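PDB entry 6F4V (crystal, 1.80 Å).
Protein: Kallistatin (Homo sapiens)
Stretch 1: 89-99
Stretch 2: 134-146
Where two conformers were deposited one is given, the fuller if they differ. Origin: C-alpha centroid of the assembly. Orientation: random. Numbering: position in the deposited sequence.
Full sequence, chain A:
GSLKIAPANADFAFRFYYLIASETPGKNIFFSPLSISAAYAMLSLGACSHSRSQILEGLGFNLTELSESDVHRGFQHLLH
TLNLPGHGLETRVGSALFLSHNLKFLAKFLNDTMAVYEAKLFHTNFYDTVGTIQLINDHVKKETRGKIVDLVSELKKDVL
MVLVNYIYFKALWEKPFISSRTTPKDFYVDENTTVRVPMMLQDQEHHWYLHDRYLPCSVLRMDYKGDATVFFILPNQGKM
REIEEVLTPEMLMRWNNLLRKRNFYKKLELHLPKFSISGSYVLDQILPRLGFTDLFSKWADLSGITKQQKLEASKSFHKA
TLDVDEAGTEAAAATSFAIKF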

# COMPACT_ATOMS: atom_id res chain seq x y z
N LEU A 89 5.16 -0.76 -17.70
CA LEU A 89 4.95 -0.53 -16.28
C LEU A 89 5.43 0.83 -15.79
O LEU A 89 6.61 1.16 -15.87
CB LEU A 89 5.65 -1.62 -15.48
CG LEU A 89 5.30 -1.78 -13.99
CD1 LEU A 89 5.08 -3.25 -13.62
CD2 LEU A 89 6.35 -1.14 -13.10
N GLU A 90 4.49 1.63 -15.27
CA GLU A 90 4.81 2.90 -14.63
C GLU A 90 4.69 2.70 -13.12
O GLU A 90 3.66 2.23 -12.63
CB GLU A 90 3.83 3.99 -15.11
CG GLU A 90 4.12 5.37 -14.52
CD GLU A 90 3.06 6.41 -14.85
OE1 GLU A 90 2.19 6.16 -15.70
OE2 GLU A 90 3.09 7.52 -14.28
N THR A 91 5.79 2.97 -12.42
CA THR A 91 5.75 3.11 -10.99
C THR A 91 6.46 4.41 -10.64
O THR A 91 7.56 4.69 -11.16
CB THR A 91 6.38 1.90 -10.28
OG1 THR A 91 5.75 0.70 -10.74
CG2 THR A 91 6.20 2.00 -8.79
N ARG A 92 5.80 5.22 -9.82
CA ARG A 92 6.40 6.44 -9.29
C ARG A 92 6.09 6.50 -7.83
O ARG A 92 4.93 6.31 -7.43
CB ARG A 92 5.86 7.69 -9.97
CG ARG A 92 6.42 7.91 -11.36
CD ARG A 92 5.85 9.13 -12.05
NE ARG A 92 4.40 9.05 -12.18
CZ ARG A 92 3.51 9.65 -11.39
NH1 ARG A 92 3.88 10.42 -10.37
NH2 ARG A 92 2.20 9.48 -11.62
N VAL A 93 7.13 6.77 -7.05
CA VAL A 93 7.01 6.98 -5.61
C VAL A 93 7.76 8.26 -5.29
O VAL A 93 8.87 8.46 -5.77
CB VAL A 93 7.55 5.82 -4.81
CG1 VAL A 93 7.38 6.10 -3.31
CG2 VAL A 93 6.84 4.53 -5.19
N GLY A 94 7.13 9.15 -4.55
CA GLY A 94 7.73 10.42 -4.19
C GLY A 94 7.26 10.86 -2.81
O GLY A 94 6.29 10.31 -2.27
N SER A 95 7.96 11.85 -2.28
CA SER A 95 7.75 12.35 -0.93
C SER A 95 7.81 13.85 -0.96
O SER A 95 8.47 14.43 -1.83
CB SER A 95 8.86 11.84 -0.02
OG SER A 95 8.76 10.42 0.14
N ALA A 96 7.22 14.48 0.05
CA ALA A 96 7.28 15.91 0.18
C ALA A 96 7.06 16.31 1.64
O ALA A 96 6.39 15.59 2.41
CB ALA A 96 6.22 16.55 -0.71
N LEU A 97 7.64 17.46 2.00
CA LEU A 97 7.38 18.07 3.25
C LEU A 97 6.79 19.46 2.95
O LEU A 97 7.37 20.25 2.19
CB LEU A 97 8.68 18.26 4.04
CG LEU A 97 9.49 17.02 4.40
CD1 LEU A 97 10.77 17.47 5.09
CD2 LEU A 97 8.69 16.09 5.29
N PHE A 98 5.66 19.73 3.56
CA PHE A 98 5.04 21.04 3.55
C PHE A 98 5.43 21.71 4.86
O PHE A 98 5.01 21.27 5.92
CB PHE A 98 3.54 20.89 3.33
CG PHE A 98 3.21 20.38 1.98
CD1 PHE A 98 3.20 19.02 1.72
CD2 PHE A 98 2.95 21.26 0.93
CE1 PHE A 98 2.92 18.54 0.45
CE2 PHE A 98 2.68 20.79 -0.35
CZ PHE A 98 2.66 19.42 -0.58
N LEU A 99 6.27 22.74 4.77
CA LEU A 99 6.93 23.36 5.92
C LEU A 99 6.31 24.71 6.23
O LEU A 99 6.07 25.49 5.33
CB LEU A 99 8.39 23.58 5.57
CG LEU A 99 9.21 22.34 5.19
CD1 LEU A 99 10.61 22.77 4.79
CD2 LEU A 99 9.24 21.34 6.33
N GLN A 134 -5.78 22.66 0.28
CA GLN A 134 -5.86 22.62 -1.19
C GLN A 134 -4.48 22.39 -1.82
O GLN A 134 -4.35 21.58 -2.74
CB GLN A 134 -6.51 23.91 -1.73
CG GLN A 134 -6.99 23.82 -3.18
CD GLN A 134 -7.17 25.18 -3.85
OE1 GLN A 134 -6.42 26.12 -3.60
NE2 GLN A 134 -8.17 25.28 -4.73
N LEU A 135 -3.45 23.10 -1.33
CA LEU A 135 -2.09 22.95 -1.87
C LEU A 135 -1.59 21.49 -1.74
O LEU A 135 -1.05 20.93 -2.70
CB LEU A 135 -1.12 23.91 -1.17
CG LEU A 135 0.35 23.85 -1.59
CD1 LEU A 135 0.59 24.50 -2.96
CD2 LEU A 135 1.25 24.46 -0.53
N ILE A 136 -1.75 20.91 -0.56
CA ILE A 136 -1.29 19.54 -0.30
C ILE A 136 -2.10 18.56 -1.13
O ILE A 136 -1.54 17.71 -1.82
CB ILE A 136 -1.38 19.14 1.19
CG1 ILE A 136 -0.49 20.04 2.05
CG2 ILE A 136 -1.00 17.66 1.36
CD1 ILE A 136 -0.71 19.89 3.54
N ASN A 137 -3.42 18.70 -1.09
CA ASN A 137 -4.28 17.77 -1.78
C ASN A 137 -4.17 17.82 -3.29
O ASN A 137 -4.21 16.75 -3.94
CB ASN A 137 -5.73 17.88 -1.32
CG ASN A 137 -5.92 17.32 0.09
OD1 ASN A 137 -5.05 16.62 0.62
ND2 ASN A 137 -7.05 17.63 0.70
N ASP A 138 -3.99 19.01 -3.86
CA ASP A 138 -3.76 19.15 -5.29
C ASP A 138 -2.45 18.49 -5.70
O ASP A 138 -2.39 17.89 -6.75
CB ASP A 138 -3.69 20.63 -5.73
CG ASP A 138 -5.05 21.33 -5.73
OD1 ASP A 138 -6.13 20.69 -5.68
OD2 ASP A 138 -5.03 22.58 -5.77
N HIS A 139 -1.39 18.66 -4.91
CA HIS A 139 -0.10 18.01 -5.18
C HIS A 139 -0.24 16.49 -5.23
O HIS A 139 0.17 15.85 -6.21
CB HIS A 139 0.95 18.42 -4.15
CG HIS A 139 2.28 17.75 -4.32
ND1 HIS A 139 3.10 17.99 -5.40
CD2 HIS A 139 2.94 16.85 -3.54
CE1 HIS A 139 4.20 17.26 -5.29
NE2 HIS A 139 4.13 16.57 -4.17
N VAL A 140 -0.88 15.92 -4.22
CA VAL A 140 -1.10 14.48 -4.19
C VAL A 140 -1.97 14.00 -5.37
O VAL A 140 -1.67 12.98 -6.02
CB VAL A 140 -1.67 14.04 -2.81
CG1 VAL A 140 -2.08 12.57 -2.84
CG2 VAL A 140 -0.65 14.31 -1.70
N LYS A 141 -3.04 14.74 -5.64
CA LYS A 141 -3.94 14.42 -6.75
C LYS A 141 -3.19 14.41 -8.08
O LYS A 141 -3.35 13.49 -8.89
CB LYS A 141 -5.09 15.42 -6.80
CG LYS A 141 -6.20 15.12 -7.79
CD LYS A 141 -7.14 16.32 -7.89
CE LYS A 141 -8.49 15.93 -8.47
NZ LYS A 141 -8.39 15.12 -9.72
N LYS A 142 -2.36 15.44 -8.30
CA LYS A 142 -1.59 15.54 -9.53
C LYS A 142 -0.62 14.35 -9.65
O LYS A 142 -0.55 13.69 -10.69
CB LYS A 142 -0.84 16.86 -9.55
CG LYS A 142 0.09 17.05 -10.73
CD LYS A 142 0.56 18.50 -10.77
CE LYS A 142 1.72 18.67 -11.73
NZ LYS A 142 1.38 18.14 -13.08
N GLU A 143 0.10 14.07 -8.57
CA GLU A 143 1.06 12.98 -8.56
C GLU A 143 0.47 11.59 -8.72
O GLU A 143 1.17 10.67 -9.18
CB GLU A 143 1.92 13.05 -7.30
CG GLU A 143 2.84 14.26 -7.28
CD GLU A 143 3.92 14.25 -8.37
OE1 GLU A 143 4.13 13.25 -9.08
OE2 GLU A 143 4.58 15.29 -8.49
N THR A 144 -0.79 11.44 -8.36
CA THR A 144 -1.50 10.17 -8.51
C THR A 144 -2.41 10.11 -9.74
O THR A 144 -3.27 9.25 -9.82
CB THR A 144 -2.26 9.81 -7.21
OG1 THR A 144 -3.17 10.86 -6.84
CG2 THR A 144 -1.27 9.60 -6.09
N ARG A 145 -2.15 10.98 -10.72
CA ARG A 145 -2.96 11.07 -11.96
C ARG A 145 -4.45 11.11 -11.68
O ARG A 145 -5.24 10.39 -12.31
CB ARG A 145 -2.62 9.93 -12.91
CG ARG A 145 -1.14 9.88 -13.24
CD ARG A 145 -0.89 9.22 -14.60
NE ARG A 145 0.56 9.10 -14.84
CZ ARG A 145 1.34 10.04 -15.38
NH1 ARG A 145 0.85 11.22 -15.78
NH2 ARG A 145 2.64 9.79 -15.54
N GLY A 146 -4.81 11.91 -10.68
CA GLY A 146 -6.18 12.14 -10.32
C GLY A 146 -6.85 11.15 -9.39
O GLY A 146 -7.99 11.36 -9.00
O HOH W 1 6.56 15.14 -3.85

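Two arginine guanidinium groups lie close together in this contact. Arg-92 NH2 sits 3.6 Å from Arg-145 NE, over one face of the Arg-145 guanidinium. Like charges should repel, but Glu-90 OE2 bonds to both groups, and Glu-143 offers Arg-92 two more oxygens. The key one is Glu-90 OE2, which serves both arginines. Glu-90 OE2 accepts from Arg-145 NH2 at 2.6 Å and from Arg-145 NE at 3.0 Å, in a salt bridge across the stretches. Glu-90 OE2 also takes a hydrogen bond from Arg-92 NE at 2.9 Å, nearly straight at 171°, within the strand. A weak bond from Arg-92 NH2 to Glu-90 OE2 at 3.4 Å adds to this second salt bridge.

Arg-92 has further partners at the end of the helix. Arg-92 NH1 and NH2 both donate to Glu-143 O, at 3.0 Å and 2.9 Å. This oxygen lies at the edge of the guanidinium, near its plane, where a forked pair of N-H groups can reach it. Arg-92 NH1 also forms a salt bridge with Glu-143 OE1 at 3.1 Å. The CA-to-CB bond of Glu-143 points sideways, yet chi1 and chi2 are both m and the carboxylate end comes nearer the strand. Arginine suits this place because its several N-H groups serve a backbone oxygen and two carboxylates at once.

The chain leaves helical geometry at Thr-144, whose OG1 donates to Val-140 O at 2.7 Å. Arg-145 follows with a positive phi of 48°. Its CA-to-CB bond points toward the strand, and its long side chain reaches Glu-90.

The strand and helix run nearly antiparallel, at 169°. Strand alternation places Glu-90, Arg-92, Ala-96 and Phe-98 toward the second stretch. Gly-94 falls in the same series but has no side chain and makes no contact.

The other end of the contact is mostly apolar. Phe-98 is buried, and the second stretch covers 103 Å² of it, the largest covered area of any residue here. Ile-136 CG1 lies 3.7 Å from the centroid of the Phe-98 ring, only 10° off the ring normal, in a CH-pi contact over one face. Leu-135 packs at the ring edge, with its CD2 3.9 Å from Phe-98 CD2. A flat ring thus offers a face to one aliphatic chain and an edge to another.

His-139, one helical turn on from Leu-135, also meets the edge of Phe-98. The rings form an offset edge-to-face pair, with the edge of Phe-98 toward the face of His-139. Their planes are at 70° and their centroids 5.9 Å apart. Ala-96 CB approaches His-139 NE2 to 4.0 Å, a small side chain in a buried position. Water 1 links the stretches here. The O of water 1 lies 2.8 Å from His-139 NE2 and donates a weak hydrogen bond to Ser-95 O at 2.9 Å.

In all, the contact buries 428 Å², counting both sides.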